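Local coordinates for protein thermospermine synthase (Medicago truncatula, PDB 6BQ6) that probably makes thermospermine and methylthioadenosine by transferring an aminopropyl group from decarboxylated S-adenosylmethionine to spermidine, at residues L77-E81 with T82-I86; R288-D291 with G292-V296. One frame throughout, in Å; residues are numbered along the deposited sequence.

Contact 1. Residues L77-E81 with T82-I86; sequences LQSAE and TDEFI. With TER (N-(3-amino-propyl)-N-(5-aminopropyl)-1,4-diaminobutane), chain F.
Two different first torsions accompany the meeting of Glu84 and Ser79: Glu84 CG stands between its backbone N and carbonyl carbon (chi1 61°), while Ser79 OG lies anti to its own N (chi1 155°). Glu84 CB sits 3.4 Å from Ser79 OG, and the bend at chi2 carries the carboxylate away from Ser79; its OE2 forms a salt bridge with Arg117 and a hydrogen bond with His88 ND1. Ala80 O accepts two of the backbone bonds in the reversal from strand 76-80 into helix 84-98. Glu84 N reaches it at 2.8 Å, nearly along the C=O axis, although the N-H points less directly (141°); Asp83 N, at 3.3 Å from Ala80 O, comes from above the carbonyl plane. A water accepts from Ala80 N at 2.9 Å and donates to Asp83 OD1, which also bonds Ser253. A second water links Glu81 O to Phe85 N, a third Glu81 O to Glu84 OE1. Upstream, a classic beta bulge sets Gln78 and Ser79 both opposite Leu71. Gln78 OE1 lies 3.1 Å from C4 of thermospermine, and Leu77 O is 3.3 Å from its C11. These oxygens would probably give a negative electrostatic potential suited to a polycation, although their closest approaches are to carbons, while in the adjoining turn Ala80 O and bridging waters take up several backbone N-H and C=O groups.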
# COMPACT_ATOMS: atom_id res chain seq x y z
N LEU B 77 15.80 0.19 3.75
CA LEU B 77 16.15 0.53 5.07
C LEU B 77 17.52 -0.05 5.43
O LEU B 77 17.78 -1.27 5.18
CB LEU B 77 15.10 -0.04 5.98
CG LEU B 77 15.36 0.14 7.45
CD1 LEU B 77 15.15 1.57 7.86
CD2 LEU B 77 14.43 -0.79 8.19
N GLN B 78 18.39 0.81 5.98
CA GLN B 78 19.72 0.39 6.46
C GLN B 78 19.80 0.29 7.96
O GLN B 78 20.39 -0.65 8.53
CB GLN B 78 20.76 1.41 6.02
CG GLN B 78 20.80 1.68 4.54
CD GLN B 78 21.23 0.47 3.78
OE1 GLN B 78 22.34 -0.04 3.98
NE2 GLN B 78 20.37 -0.01 2.89
N SER B 79 19.32 1.33 8.62
CA SER B 79 19.49 1.48 10.04
C SER B 79 18.33 2.23 10.58
O SER B 79 17.97 3.24 10.01
CB SER B 79 20.78 2.27 10.31
OG SER B 79 20.77 2.96 11.55
N ALA B 80 17.70 1.74 11.65
CA ALA B 80 16.75 2.54 12.39
C ALA B 80 17.25 2.88 13.75
O ALA B 80 17.90 2.09 14.43
CB ALA B 80 15.41 1.85 12.49
N GLU B 81 16.85 4.03 14.22
CA GLU B 81 17.33 4.55 15.47
C GLU B 81 17.06 3.64 16.67
O GLU B 81 17.93 3.52 17.55
CB GLU B 81 16.72 5.93 15.68
CG GLU B 81 17.10 6.65 16.94
CD GLU B 81 16.45 8.05 17.03
OE1 GLU B 81 15.36 8.28 16.45
OE2 GLU B 81 17.10 8.94 17.64
N THR B 82 15.87 3.06 16.77
CA THR B 82 15.53 2.34 17.97
C THR B 82 16.32 1.03 18.09
O THR B 82 16.47 0.55 19.19
CB THR B 82 14.04 1.97 18.06
OG1 THR B 82 13.61 1.33 16.85
CG2 THR B 82 13.22 3.22 18.28
N ASP B 83 16.69 0.40 16.98
CA ASP B 83 17.31 -0.89 17.04
C ASP B 83 18.59 -1.11 16.28
O ASP B 83 19.09 -2.26 16.29
CB ASP B 83 16.30 -2.03 16.73
CG ASP B 83 15.68 -1.95 15.35
OD1 ASP B 83 16.25 -1.33 14.46
OD2 ASP B 83 14.59 -2.54 15.17
N GLU B 84 19.17 -0.09 15.68
CA GLU B 84 20.46 -0.29 15.02
C GLU B 84 21.56 -0.80 15.96
O GLU B 84 22.48 -1.46 15.51
CB GLU B 84 20.92 0.95 14.24
CG GLU B 84 21.13 2.20 15.05
CD GLU B 84 22.50 2.35 15.69
OE1 GLU B 84 22.72 3.42 16.30
OE2 GLU B 84 23.36 1.46 15.65
N PHE B 85 21.45 -0.48 17.24
CA PHE B 85 22.40 -0.99 18.25
C PHE B 85 22.52 -2.52 18.20
O PHE B 85 23.57 -3.08 18.46
CB PHE B 85 22.09 -0.48 19.67
CG PHE B 85 20.92 -1.14 20.34
CD1 PHE B 85 21.07 -2.26 21.08
CD2 PHE B 85 19.64 -0.64 20.19
CE1 PHE B 85 20.01 -2.89 21.71
CE2 PHE B 85 18.56 -1.25 20.81
CZ PHE B 85 18.74 -2.39 21.56
N ILE B 86 21.41 -3.22 17.88
CA ILE B 86 21.44 -4.66 17.80
C ILE B 86 22.37 -5.10 16.65
O ILE B 86 23.23 -5.96 16.86
CB ILE B 86 20.05 -5.26 17.61
CG1 ILE B 86 19.12 -4.81 18.74
CG2 ILE B 86 20.09 -6.79 17.55
CD1 ILE B 86 17.71 -5.29 18.57
N1 TER F . 26.21 -0.05 2.81
C2 TER F . 26.35 -0.12 4.24
C3 TER F . 26.12 -1.56 4.71
C4 TER F . 24.69 -2.01 4.58
N5 TER F . 24.48 -3.26 5.27
C6 TER F . 23.42 -3.38 6.25
C7 TER F . 22.80 -4.77 6.23
C8 TER F . 21.40 -4.69 6.81
N9 TER F . 20.40 -4.38 5.82
C10 TER F . 19.03 -4.25 6.25
C11 TER F . 18.00 -4.60 5.20
C12 TER F . 16.65 -4.74 5.91
C13 TER F . 15.47 -4.74 4.95
N14 TER F . 15.76 -5.49 3.74
O HOH W 1 18.31 -0.92 12.57
O HOH W 2 20.13 1.97 18.32
O HOH W 3 20.71 5.09 16.85

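Contact 2. Residues R288-D291 with G292-V296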
# COMPACT_ATOMS: atom_id res chain seq x y z
N ARG B 288 24.02 -2.83 25.19
CA ARG B 288 22.57 -2.78 25.29
C ARG B 288 21.96 -4.13 24.87
O ARG B 288 20.94 -4.56 25.42
CB ARG B 288 22.05 -1.61 24.43
CG ARG B 288 22.52 -0.25 24.94
CD ARG B 288 22.28 0.90 23.94
NE ARG B 288 20.84 1.10 23.79
CZ ARG B 288 20.21 1.78 22.84
NH1 ARG B 288 20.88 2.41 21.86
NH2 ARG B 288 18.87 1.83 22.86
N TYR B 289 22.57 -4.80 23.89
CA TYR B 289 21.99 -6.03 23.34
C TYR B 289 22.77 -7.25 23.79
O TYR B 289 22.19 -8.25 24.17
CB TYR B 289 21.94 -6.03 21.80
CG TYR B 289 21.31 -7.30 21.30
CD1 TYR B 289 19.96 -7.53 21.44
CD2 TYR B 289 22.09 -8.29 20.73
CE1 TYR B 289 19.40 -8.73 21.00
CE2 TYR B 289 21.54 -9.45 20.31
CZ TYR B 289 20.25 -9.69 20.45
OH TYR B 289 19.77 -10.91 20.02
N LEU B 290 24.08 -7.19 23.70
CA LEU B 290 24.90 -8.38 23.71
C LEU B 290 25.58 -8.61 25.08
O LEU B 290 26.30 -7.74 25.56
CB LEU B 290 25.93 -8.22 22.60
CG LEU B 290 26.59 -9.52 22.22
CD1 LEU B 290 25.74 -10.39 21.31
CD2 LEU B 290 27.90 -9.18 21.56
N ASP B 291 25.28 -9.74 25.72
CA ASP B 291 26.13 -10.33 26.75
C ASP B 291 26.57 -11.69 26.24
O ASP B 291 26.21 -12.10 25.11
CB ASP B 291 25.49 -10.35 28.15
CG ASP B 291 24.24 -11.18 28.24
OD1 ASP B 291 23.87 -11.91 27.27
OD2 ASP B 291 23.56 -11.08 29.31
N GLY B 292 27.35 -12.42 27.04
CA GLY B 292 27.88 -13.69 26.58
C GLY B 292 26.82 -14.71 26.29
O GLY B 292 26.92 -15.42 25.25
N LYS B 293 25.81 -14.79 27.15
CA LYS B 293 24.72 -15.74 26.91
C LYS B 293 23.99 -15.44 25.60
O LYS B 293 23.60 -16.36 24.85
CB LYS B 293 23.71 -15.75 28.06
CG LYS B 293 24.07 -16.63 29.25
CD LYS B 293 22.81 -16.64 30.14
CE LYS B 293 22.96 -17.47 31.39
NZ LYS B 293 21.61 -17.66 32.00
N THR B 294 23.83 -14.17 25.31
CA THR B 294 23.20 -13.75 24.06
C THR B 294 23.99 -14.24 22.87
O THR B 294 23.40 -14.78 21.90
CB THR B 294 22.99 -12.23 23.99
OG1 THR B 294 22.26 -11.76 25.13
CG2 THR B 294 22.16 -11.85 22.76
N PHE B 295 25.32 -14.08 22.90
CA PHE B 295 26.11 -14.57 21.80
C PHE B 295 26.04 -16.07 21.63
O PHE B 295 25.92 -16.58 20.50
CB PHE B 295 27.58 -14.11 21.89
CG PHE B 295 28.37 -14.62 20.75
CD1 PHE B 295 28.11 -14.10 19.50
CD2 PHE B 295 29.18 -15.72 20.88
CE1 PHE B 295 28.71 -14.63 18.37
CE2 PHE B 295 29.79 -16.25 19.75
CZ PHE B 295 29.55 -15.70 18.50
N VAL B 296 26.09 -16.81 22.74
CA VAL B 296 26.01 -18.27 22.66
C VAL B 296 24.67 -18.68 22.07
O VAL B 296 24.66 -19.55 21.20
CB VAL B 296 26.29 -18.94 24.02
CG1 VAL B 296 25.83 -20.41 24.02
CG2 VAL B 296 27.76 -18.75 24.34
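Asp291 OD1 takes two bonds from one residue: Thr294 N donates from 3.0 Å, almost in line with the CG-OD1 bond and with an N-H angle of 154°, and Thr294 OG1 donates from 2.7 Å, above the carboxylate plane. Asp291 is therefore the N-cap of helix 292-298. Its CG stands between the backbone N and the carbonyl carbon (chi1 62°), which swings the carboxylate over the first turn. Asp291 O meanwhile accepts from Phe295 N at 3.1 Å. The other branch of Thr294, CG2, lies 3.5 Å from Tyr289 CE2 and meets the ring obliquely, and Leu290 CD1 rests 4.2 Å from Phe295 CB.

Farther out, Glu89 of helix 84-98 accepts from the backbone N atoms of Arg288, Tyr289 and Leu290, and Asp276 accepts from Gly292 N. On the second subunit, Arg306 forms a salt bridge with Asp291 OD2, and Lys303 N donates to Thr294 OG1. With an alanine in place of Asp291, Thr294 N and OG1 would probably lose their shared acceptor, the helix its cap, and Arg306 of the second subunit this salt-bridge partner. One carboxylate thus serves both the helix start and the subunit interface, and the helix dipole together with Arg306 would be expected to stabilise its negative charge.

Overall arrangement
Contact 1 comes first along the chain and contact 2 some 200 residues later, yet their centres are about 17 Å apart and they touch directly. The link is the start of helix 84-98: Phe85 CD1 lies 3.6 Å from Arg288 CB, Arg288 also making a cation-pi interaction with the Phe85 ring, and Ile86 CG1 packs 3.9 Å from Tyr289 CD1. Contact 1 leads from the four-stranded antiparallel sheet into this helix beside the polyamine pocket. Contact 2, away from the annotated sites, opens helix 292-298 near the C-terminal end of the model. Both also meet the second subunit, which places interface contacts beside the strand that leads to the pocket.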